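Phosphotransferase system, mannose/fructose/N-acetylgalactosamine-specific component IIB (Thermoanaerobacter tengcongensis, PDB 3LFJ) probably carries phosphoryl groups from a phosphohistidine protein to an incoming sugar, as the IIB component of a mannose-family phosphotransferase system. Local coordinates at residues I51-D55 / D56-V60; E171-L175 / T176-E180. One frame throughout, in Å; residues are numbered along the deposited sequence.

Overall arrangement
From the N terminus, the chain first builds the parallel strands 22-30 and 50-54, and contact 1 lies where strand 50-54 turns directly into helix 56-60. No residue intervenes between its two segments, so it shapes a strand-to-helix turn and closes no long loop. Roughly 110 residues later, contact 2 does the same where the short strand 173-174, at the antiparallel end of the seven-stranded sheet, runs into helix 175-182. The two follow one another in series and neither nest nor cross. Their centres are about 28 Å apart on opposite sides of the chain's centre, and they are related through the sheet that both reach.

Contact 1: residues I51-D55 / D56-V60; sequences IVIID and DELAV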
loop_
_atom_site.group_PDB
_atom_site.type_symbol
_atom_site.label_atom_id
_atom_site.label_comp_id
_atom_site.label_asym_id
_atom_site.label_seq_id
_atom_site.Cartn_x
_atom_site.Cartn_y
_atom_site.Cartn_z
ATOM N N ILE A 51 2.654 10.003 -5.265
ATOM C CA ILE A 51 2.804 8.588 -4.915
ATOM C C ILE A 51 4.109 8.423 -4.144
ATOM O O ILE A 51 5.164 8.832 -4.609
ATOM C CB ILE A 51 2.867 7.720 -6.175
ATOM C CG1 ILE A 51 1.522 7.770 -6.913
ATOM C CG2 ILE A 51 3.216 6.257 -5.786
ATOM C CD1 ILE A 51 1.555 7.178 -8.303
ATOM N N VAL A 52 4.026 7.858 -2.948
ATOM C CA VAL A 52 5.208 7.536 -2.177
ATOM C C VAL A 52 5.273 6.029 -2.049
ATOM O O VAL A 52 4.412 5.407 -1.434
ATOM C CB VAL A 52 5.189 8.193 -0.794
ATOM C CG1 VAL A 52 6.363 7.692 0.061
ATOM C CG2 VAL A 52 5.256 9.712 -0.952
ATOM N N ILE A 53 6.293 5.447 -2.668
ATOM C CA ILE A 53 6.545 4.010 -2.541
ATOM C C ILE A 53 7.498 3.805 -1.392
ATOM O O ILE A 53 8.563 4.435 -1.334
ATOM C CB ILE A 53 7.167 3.420 -3.809
ATOM C CG1 ILE A 53 6.217 3.618 -5.001
ATOM C CG2 ILE A 53 7.468 1.916 -3.572
ATOM C CD1 ILE A 53 6.831 3.227 -6.339
ATOM N N ILE A 54 7.097 2.958 -0.450
ATOM C CA ILE A 54 7.960 2.640 0.691
ATOM C C ILE A 54 8.388 1.189 0.559
ATOM O O ILE A 54 7.562 0.278 0.656
ATOM C CB ILE A 54 7.262 2.861 2.064
ATOM C CG1 ILE A 54 6.848 4.318 2.208
ATOM C CG2 ILE A 54 8.230 2.478 3.184
ATOM C CD1 ILE A 54 6.003 4.602 3.470
ATOM N N ASP A 55 9.674 0.979 0.277
ATOM C CA ASP A 55 10.224 -0.357 0.098
ATOM C C ASP A 55 11.749 -0.293 0.191
ATOM O O ASP A 55 12.384 0.490 -0.521
ATOM C CB ASP A 55 9.821 -0.899 -1.277
ATOM C CG ASP A 55 10.160 -2.349 -1.428
ATOM O OD1 ASP A 55 9.447 -3.194 -0.829
ATOM O OD2 ASP A 55 11.148 -2.668 -2.124
ATOM N N ASP A 56 12.336 -1.144 1.030
ATOM C CA ASP A 56 13.790 -1.105 1.232
ATOM C C ASP A 56 14.528 -1.590 0.000
ATOM O O ASP A 56 15.622 -1.092 -0.280
ATOM C CB ASP A 56 14.186 -2.000 2.403
ATOM C CG ASP A 56 13.940 -1.366 3.762
ATOM O OD1 ASP A 56 13.720 -0.138 3.879
ATOM O OD2 ASP A 56 14.040 -2.138 4.751
ATOM N N GLU A 57 13.962 -2.558 -0.725
ATOM C CA GLU A 57 14.627 -3.074 -1.942
ATOM C C GLU A 57 14.592 -2.014 -3.032
ATOM O O GLU A 57 15.615 -1.723 -3.661
ATOM C CB GLU A 57 13.946 -4.351 -2.454
ATOM C CG GLU A 57 14.277 -5.596 -1.650
ATOM C CD GLU A 57 13.787 -6.888 -2.292
ATOM O OE1 GLU A 57 13.393 -6.879 -3.482
ATOM O OE2 GLU A 57 13.807 -7.925 -1.590
ATOM N N LEU A 58 13.433 -1.411 -3.272
ATOM C CA LEU A 58 13.350 -0.428 -4.352
ATOM C C LEU A 58 14.216 0.792 -4.053
ATOM O O LEU A 58 14.760 1.417 -4.958
ATOM C CB LEU A 58 11.893 -0.012 -4.609
ATOM C CG LEU A 58 11.692 0.984 -5.764
ATOM C CD1 LEU A 58 12.142 0.387 -7.100
ATOM C CD2 LEU A 58 10.234 1.428 -5.861
ATOM N N ALA A 59 14.363 1.127 -2.773
ATOM C CA ALA A 59 15.090 2.333 -2.418
ATOM C C ALA A 59 16.511 2.346 -2.917
ATOM O O ALA A 59 17.074 3.423 -3.154
ATOM C CB ALA A 59 15.068 2.535 -0.909
ATOM N N VAL A 60 17.083 1.171 -3.085
ATOM C CA VAL A 60 18.462 1.102 -3.585
ATOM C C VAL A 60 18.563 0.666 -5.038
ATOM O O VAL A 60 19.680 0.631 -5.566
ATOM C CB VAL A 60 19.348 0.213 -2.697
ATOM C CG1 VAL A 60 19.382 0.785 -1.274
ATOM C CG2 VAL A 60 18.874 -1.202 -2.659
#
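D55 reaches over the start of helix 56-60, a short and weakly bonded turn, and accepts the backbone N-H of L58 on its carboxylate, the side-chain bond of an N-cap. OD2 of D55 lies 2.8 Å from N of L58, the N-H...O angle is 156°, and the anti lone pair is used. With CG anti to the backbone N (chi1 -170°), the carboxylate lies beside the carbonyl carbon, which places OD2 within bonding distance of the L58 amide. The same oxygen stands 3.1 Å from N of E57. Replacing this aspartate by an alanine removes the carboxylate and would probably leave the L58 amide without its capping acceptor and the first helical turn less firmly fixed.

The main chain adds a second link: A59 N donates to D55 O at 3.1 Å, an i to i+4 helical bond.

Apolar packing comes from I53 and L58, whose side chains cross at about a right angle. CD2 of L58 meets the CG2 methyl of I53 at 3.6 Å and lies 3.9 Å from CD1 of I53, touching both branches of the isoleucine.

D56 turns away from the strand; its carboxylate accepts from V83 N and forms a salt bridge with R112 of helix 107-115. L58 continues onto M64, K65 and Y68 of helix 62-70, while I54 packs on strand 98-104 and helix 107-115. The turn thus joins strand 50-54, which lies between strands 78-81 and 98-104, to helix 56-60, with helices 62-70 and 107-115 packed on L58 and I54.

Contact 2: residues E171-L175 / T176-E180; sequences EKIHL and TTVVE
I173 lays its CG2 methyl against V178 and T177 in the first turn of helix 175-182, in a strand-to-helix junction with H174 at the N-cap position. The methyl lies 3.7 Å from CG2 of V178 and 3.9 Å from CG2 of T177, and the isoleucine crosses both side chains at about a right angle. T177 turns CG2 anti to its own N (chi1 of OG1 -59°), which brings this methyl, and not the hydroxyl, to the isoleucine.

The main chain fixes the start of the helix. V178 N donates to H174 O at 3.1 Å, and a weak bond from T177 N reaches the same oxygen at an angle of 121°. This carbonyl therefore serves two amides of the first turn.

Beyond the junction, L175 packs on L151 and L152 of helix 145-158 and on V162 of strand 161-164, and V179 also leans on helix 145-158. V178 reaches L164, so helix 175-182 packs against strand 161-164 and helix 145-158. The next helical bond runs from V179 N to L175 O at 3.0 Å, and CG2 of V179 lies 3.6 Å from that same oxygen.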
loop_
_atom_site.group_PDB
_atom_site.type_symbol
_atom_site.label_atom_id
_atom_site.label_comp_id
_atom_site.label_asym_id
_atom_site.label_seq_id
_atom_site.Cartn_x
_atom_site.Cartn_y
_atom_site.Cartn_z
ATOM N N GLU A 171 -14.470 -5.171 -7.850
ATOM C CA GLU A 171 -15.017 -5.724 -6.609
ATOM C C GLU A 171 -14.179 -5.437 -5.354
ATOM O O GLU A 171 -12.957 -5.630 -5.336
ATOM C CB GLU A 171 -15.265 -7.235 -6.723
ATOM C CG GLU A 171 -16.065 -7.800 -5.546
ATOM C CD GLU A 171 -16.238 -9.318 -5.596
ATOM O OE1 GLU A 171 -15.610 -9.972 -6.453
ATOM O OE2 GLU A 171 -17.005 -9.853 -4.765
ATOM N N LYS A 172 -14.867 -4.984 -4.313
ATOM C CA LYS A 172 -14.256 -4.710 -3.021
ATOM C C LYS A 172 -14.661 -5.792 -2.027
ATOM O O LYS A 172 -15.854 -6.038 -1.809
ATOM C CB LYS A 172 -14.689 -3.333 -2.503
ATOM C CG LYS A 172 -14.107 -2.967 -1.145
ATOM C CD LYS A 172 -14.651 -1.635 -0.630
ATOM C CE LYS A 172 -14.247 -0.468 -1.526
ATOM N NZ LYS A 172 -14.728 0.837 -0.987
ATOM N N ILE A 173 -13.667 -6.449 -1.432
ATOM C CA ILE A 173 -13.921 -7.484 -0.426
ATOM C C ILE A 173 -13.283 -7.094 0.907
ATOM O O ILE A 173 -12.060 -7.018 1.011
ATOM C CB ILE A 173 -13.345 -8.845 -0.862
ATOM C CG1 ILE A 173 -13.900 -9.253 -2.230
ATOM C CG2 ILE A 173 -13.657 -9.913 0.193
ATOM C CD1 ILE A 173 -13.257 -10.510 -2.813
ATOM N N HIS A 174 -14.089 -6.836 1.933
ATOM C CA HIS A 174 -13.517 -6.481 3.229
ATOM C C HIS A 174 -12.785 -7.646 3.883
ATOM O O HIS A 174 -13.067 -8.808 3.602
ATOM C CB HIS A 174 -14.580 -5.914 4.172
ATOM C CG HIS A 174 -15.349 -4.779 3.575
ATOM N ND1 HIS A 174 -15.031 -3.459 3.810
ATOM C CD2 HIS A 174 -16.391 -4.769 2.712
ATOM C CE1 HIS A 174 -15.857 -2.684 3.133
ATOM N NE2 HIS A 174 -16.696 -3.454 2.460
ATOM N N LEU A 175 -11.822 -7.315 4.739
ATOM C CA LEU A 175 -11.024 -8.313 5.430
ATOM C C LEU A 175 -11.905 -9.333 6.162
ATOM O O LEU A 175 -11.642 -10.533 6.115
ATOM C CB LEU A 175 -10.064 -7.638 6.413
ATOM C CG LEU A 175 -9.146 -8.552 7.223
ATOM C CD1 LEU A 175 -8.333 -9.472 6.311
ATOM C CD2 LEU A 175 -8.242 -7.718 8.150
ATOM N N THR A 176 -12.944 -8.857 6.840
ATOM C CA THR A 176 -13.796 -9.769 7.604
ATOM C C THR A 176 -14.436 -10.824 6.702
ATOM O O THR A 176 -14.576 -11.988 7.094
ATOM C CB THR A 176 -14.888 -9.008 8.365
ATOM O OG1 THR A 176 -15.629 -8.197 7.447
ATOM C CG2 THR A 176 -14.263 -8.120 9.418
ATOM N N THR A 177 -14.800 -10.415 5.488
ATOM C CA THR A 177 -15.391 -11.321 4.503
ATOM C C THR A 177 -14.367 -12.327 4.004
ATOM O O THR A 177 -14.693 -13.488 3.740
ATOM C CB THR A 177 -15.955 -10.543 3.303
ATOM O OG1 THR A 177 -16.955 -9.628 3.757
ATOM C CG2 THR A 177 -16.561 -11.492 2.278
ATOM N N VAL A 178 -13.122 -11.874 3.867
ATOM C CA VAL A 178 -12.036 -12.753 3.464
ATOM C C VAL A 178 -11.876 -13.893 4.463
ATOM O O VAL A 178 -11.742 -15.064 4.081
ATOM C CB VAL A 178 -10.695 -11.971 3.352
ATOM C CG1 VAL A 178 -9.512 -12.928 3.221
ATOM C CG2 VAL A 178 -10.742 -11.015 2.170
ATOM N N VAL A 179 -11.867 -13.546 5.742
ATOM C CA VAL A 179 -11.691 -14.550 6.781
ATOM C C VAL A 179 -12.860 -15.534 6.774
ATOM O O VAL A 179 -12.666 -16.747 6.780
ATOM C CB VAL A 179 -11.593 -13.924 8.167
ATOM C CG1 VAL A 179 -11.674 -15.011 9.235
ATOM C CG2 VAL A 179 -10.306 -13.107 8.304
ATOM N N GLU A 180 -14.075 -15.000 6.745
ATOM C CA GLU A 180 -15.274 -15.840 6.776
ATOM C C GLU A 180 -15.350 -16.841 5.629
ATOM O O GLU A 180 -15.696 -18.004 5.842
ATOM C CB GLU A 180 -16.532 -14.974 6.795
ATOM C CG GLU A 180 -16.762 -14.264 8.115
ATOM C CD GLU A 180 -17.933 -13.302 8.056
ATOM O OE1 GLU A 180 -18.357 -12.947 6.933
ATOM O OE2 GLU A 180 -18.425 -12.896 9.134
#